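D-3-phosphoglycerate dehydrogenase (Sulfolobus tokodaii, PDB 2EKL) probably catalyses the NAD-dependent oxidation of 3-phosphoglycerate, the first step of serine biosynthesis, as a D-isomer specific 2-hydroxyacid dehydrogenase. Local coordinates at residues Y245-K250 / E269-K274. Sequence-based numbering, arbitrary orientation.
Sequences YIKKGK and ELELLK
I246 and L272 meet through single methyl groups: CD1 of I246 lies 3.9 Å from CD2 of L272, the two side chains slanting across one another. Both residues are buried, and this is the apolar, enclosed half of the contact. I246 reaches over because its CG1 stands anti to the carbonyl carbon (chi1 -76°) and the chain then runs straight out to CD1. The pair is part of a larger apolar layer, since I246 also packs on V251 and V278 of the neighbouring strands, while L272 touches L243 and W260.

One residue further along 239-247, the character changes. K247 bends at chi3 (68°) and brings NZ to 3.1 Å from OE2 of E271, a salt bridge between the two helices made on the syn lone pair of that oxygen. The two side chains cross at roughly a right angle, and CD and CE of K247 also pass OE2, each at 3.5 Å. A water closes the ring, donating to OE1 of E271 at 3.1 Å and weakly accepting from K247 NZ, so both carboxylate oxygens are engaged on the solvent side. An alanine in place of E271 would probably leave the K247 ammonium without its charged mate and the bridging water without its carboxylate acceptor.

Just past this, G249 is the first residue to leave helical backbone angles, with a positive phi; G249 N bonds to I246 O and, weakly, K250 N to Y245 O, a Schellman motif, and the chain then turns into strand 251-256. With only 120 Å² buried in total, this is a light contact between neighbouring helices, 239-247 and 267-274. They precede the adjacent parallel strands 251-256 and 278-280, at one end of the Rossmann-type sheet of the NAD-binding domain.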
loop_
_atom_site.group_PDB
_atom_site.type_symbol
_atom_site.label_atom_id
_atom_site.label_comp_id
_atom_site.label_asym_id
_atom_site.label_seq_id
_atom_site.Cartn_x
_atom_site.Cartn_y
_atom_site.Cartn_z
ATOM N N TYR A 245 1.372 18.101 -17.292
ATOM C CA TYR A 245 2.201 18.271 -16.110
ATOM C C TYR A 245 3.080 17.074 -15.761
ATOM O O TYR A 245 4.080 17.225 -15.059
ATOM C CB TYR A 245 1.322 18.683 -14.928
ATOM C CG TYR A 245 0.970 20.151 -14.977
ATOM C CD1 TYR A 245 1.828 21.112 -14.435
ATOM C CD2 TYR A 245 -0.184 20.590 -15.621
ATOM C CE1 TYR A 245 1.542 22.475 -14.538
ATOM C CE2 TYR A 245 -0.480 21.953 -15.731
ATOM C CZ TYR A 245 0.389 22.885 -15.187
ATOM O OH TYR A 245 0.103 24.226 -15.286
ATOM N N ILE A 246 2.716 15.890 -16.239
ATOM C CA ILE A 246 3.545 14.714 -15.994
ATOM C C ILE A 246 4.744 14.812 -16.942
ATOM O O ILE A 246 5.890 14.581 -16.547
ATOM C CB ILE A 246 2.769 13.403 -16.263
ATOM C CG1 ILE A 246 1.794 13.137 -15.111
ATOM C CG2 ILE A 246 3.738 12.233 -16.415
ATOM C CD1 ILE A 246 0.983 11.864 -15.266
ATOM N N LYS A 247 4.477 15.183 -18.190
ATOM C CA LYS A 247 5.543 15.318 -19.175
ATOM C C LYS A 247 6.503 16.453 -18.828
ATOM O O LYS A 247 7.687 16.384 -19.153
ATOM C CB LYS A 247 4.943 15.513 -20.570
ATOM C CG LYS A 247 4.219 14.266 -21.064
ATOM C CD LYS A 247 3.494 14.489 -22.381
ATOM C CE LYS A 247 4.462 14.713 -23.526
ATOM N NZ LYS A 247 3.746 14.728 -24.834
ATOM N N LYS A 248 5.994 17.489 -18.162
ATOM C CA LYS A 248 6.825 18.620 -17.749
ATOM C C LYS A 248 7.754 18.176 -16.620
ATOM O O LYS A 248 8.763 18.824 -16.339
ATOM C CB LYS A 248 5.962 19.780 -17.244
ATOM C CG LYS A 248 5.137 20.480 -18.305
ATOM C CD LYS A 248 4.287 21.574 -17.679
ATOM C CE LYS A 248 3.492 22.328 -18.729
ATOM N NZ LYS A 248 2.585 23.338 -18.120
ATOM N N GLY A 249 7.393 17.073 -15.971
ATOM C CA GLY A 249 8.195 16.556 -14.878
ATOM C C GLY A 249 7.746 17.051 -13.513
ATOM O O GLY A 249 8.385 16.756 -12.499
ATOM N N LYS A 250 6.644 17.795 -13.469
ATOM C CA LYS A 250 6.160 18.318 -12.198
ATOM C C LYS A 250 5.504 17.260 -11.322
ATOM O O LYS A 250 5.748 17.206 -10.117
ATOM C CB LYS A 250 5.168 19.463 -12.415
ATOM C CG LYS A 250 4.756 20.127 -11.103
ATOM C CD LYS A 250 3.931 21.381 -11.318
ATOM C CE LYS A 250 3.669 22.072 -9.988
ATOM N NZ LYS A 250 2.870 23.318 -10.145
ATOM N N GLU A 269 -5.236 9.472 -23.599
ATOM C CA GLU A 269 -5.498 8.515 -22.521
ATOM C C GLU A 269 -4.495 7.377 -22.603
ATOM O O GLU A 269 -3.983 6.900 -21.593
ATOM C CB GLU A 269 -6.898 7.921 -22.648
ATOM C CG GLU A 269 -8.001 8.726 -22.018
ATOM C CD GLU A 269 -9.272 7.918 -21.899
ATOM O OE1 GLU A 269 -9.889 7.627 -22.943
ATOM O OE2 GLU A 269 -9.640 7.559 -20.762
ATOM N N LEU A 270 -4.248 6.921 -23.824
ATOM C CA LEU A 270 -3.299 5.848 -24.053
ATOM C C LEU A 270 -1.895 6.288 -23.647
ATOM O O LEU A 270 -1.136 5.507 -23.079
ATOM C CB LEU A 270 -3.325 5.449 -25.531
ATOM C CG LEU A 270 -4.663 4.850 -25.966
ATOM C CD1 LEU A 270 -4.716 4.705 -27.483
ATOM C CD2 LEU A 270 -4.844 3.503 -25.281
ATOM N N GLU A 271 -1.551 7.542 -23.932
ATOM C CA GLU A 271 -0.228 8.048 -23.587
ATOM C C GLU A 271 -0.046 8.056 -22.069
ATOM O O GLU A 271 1.030 7.732 -21.562
ATOM C CB GLU A 271 -0.017 9.458 -24.147
ATOM C CG GLU A 271 1.453 9.797 -24.342
ATOM C CD GLU A 271 1.678 11.160 -24.963
ATOM O OE1 GLU A 271 0.922 11.533 -25.885
ATOM O OE2 GLU A 271 2.627 11.851 -24.537
ATOM N N LEU A 272 -1.101 8.430 -21.352
ATOM C CA LEU A 272 -1.059 8.453 -19.893
ATOM C C LEU A 272 -0.875 7.040 -19.359
ATOM O O LEU A 272 0.013 6.782 -18.552
ATOM C CB LEU A 272 -2.358 9.030 -19.323
ATOM C CG LEU A 272 -2.500 10.550 -19.218
ATOM C CD1 LEU A 272 -3.925 10.898 -18.822
ATOM C CD2 LEU A 272 -1.509 11.089 -18.195
ATOM N N LEU A 273 -1.716 6.123 -19.822
ATOM C CA LEU A 273 -1.647 4.741 -19.366
ATOM C C LEU A 273 -0.257 4.118 -19.486
ATOM O O LEU A 273 0.194 3.426 -18.574
ATOM C CB LEU A 273 -2.660 3.877 -20.125
ATOM C CG LEU A 273 -2.676 2.389 -19.756
ATOM C CD1 LEU A 273 -3.041 2.230 -18.284
ATOM C CD2 LEU A 273 -3.666 1.648 -20.634
ATOM N N LYS A 274 0.431 4.377 -20.597
ATOM C CA LYS A 274 1.753 3.796 -20.815
ATOM C C LYS A 274 2.916 4.512 -20.132
ATOM O O LYS A 274 4.037 3.999 -20.123
ATOM C CB LYS A 274 2.043 3.702 -22.319
ATOM C CG LYS A 274 2.323 5.036 -22.989
ATOM C CD LYS A 274 2.644 4.847 -24.465
ATOM C CE LYS A 274 2.860 6.179 -25.171
ATOM N NZ LYS A 274 4.075 6.896 -24.701
HETATM O O HOH W 1 2.938 13.299 -27.433
#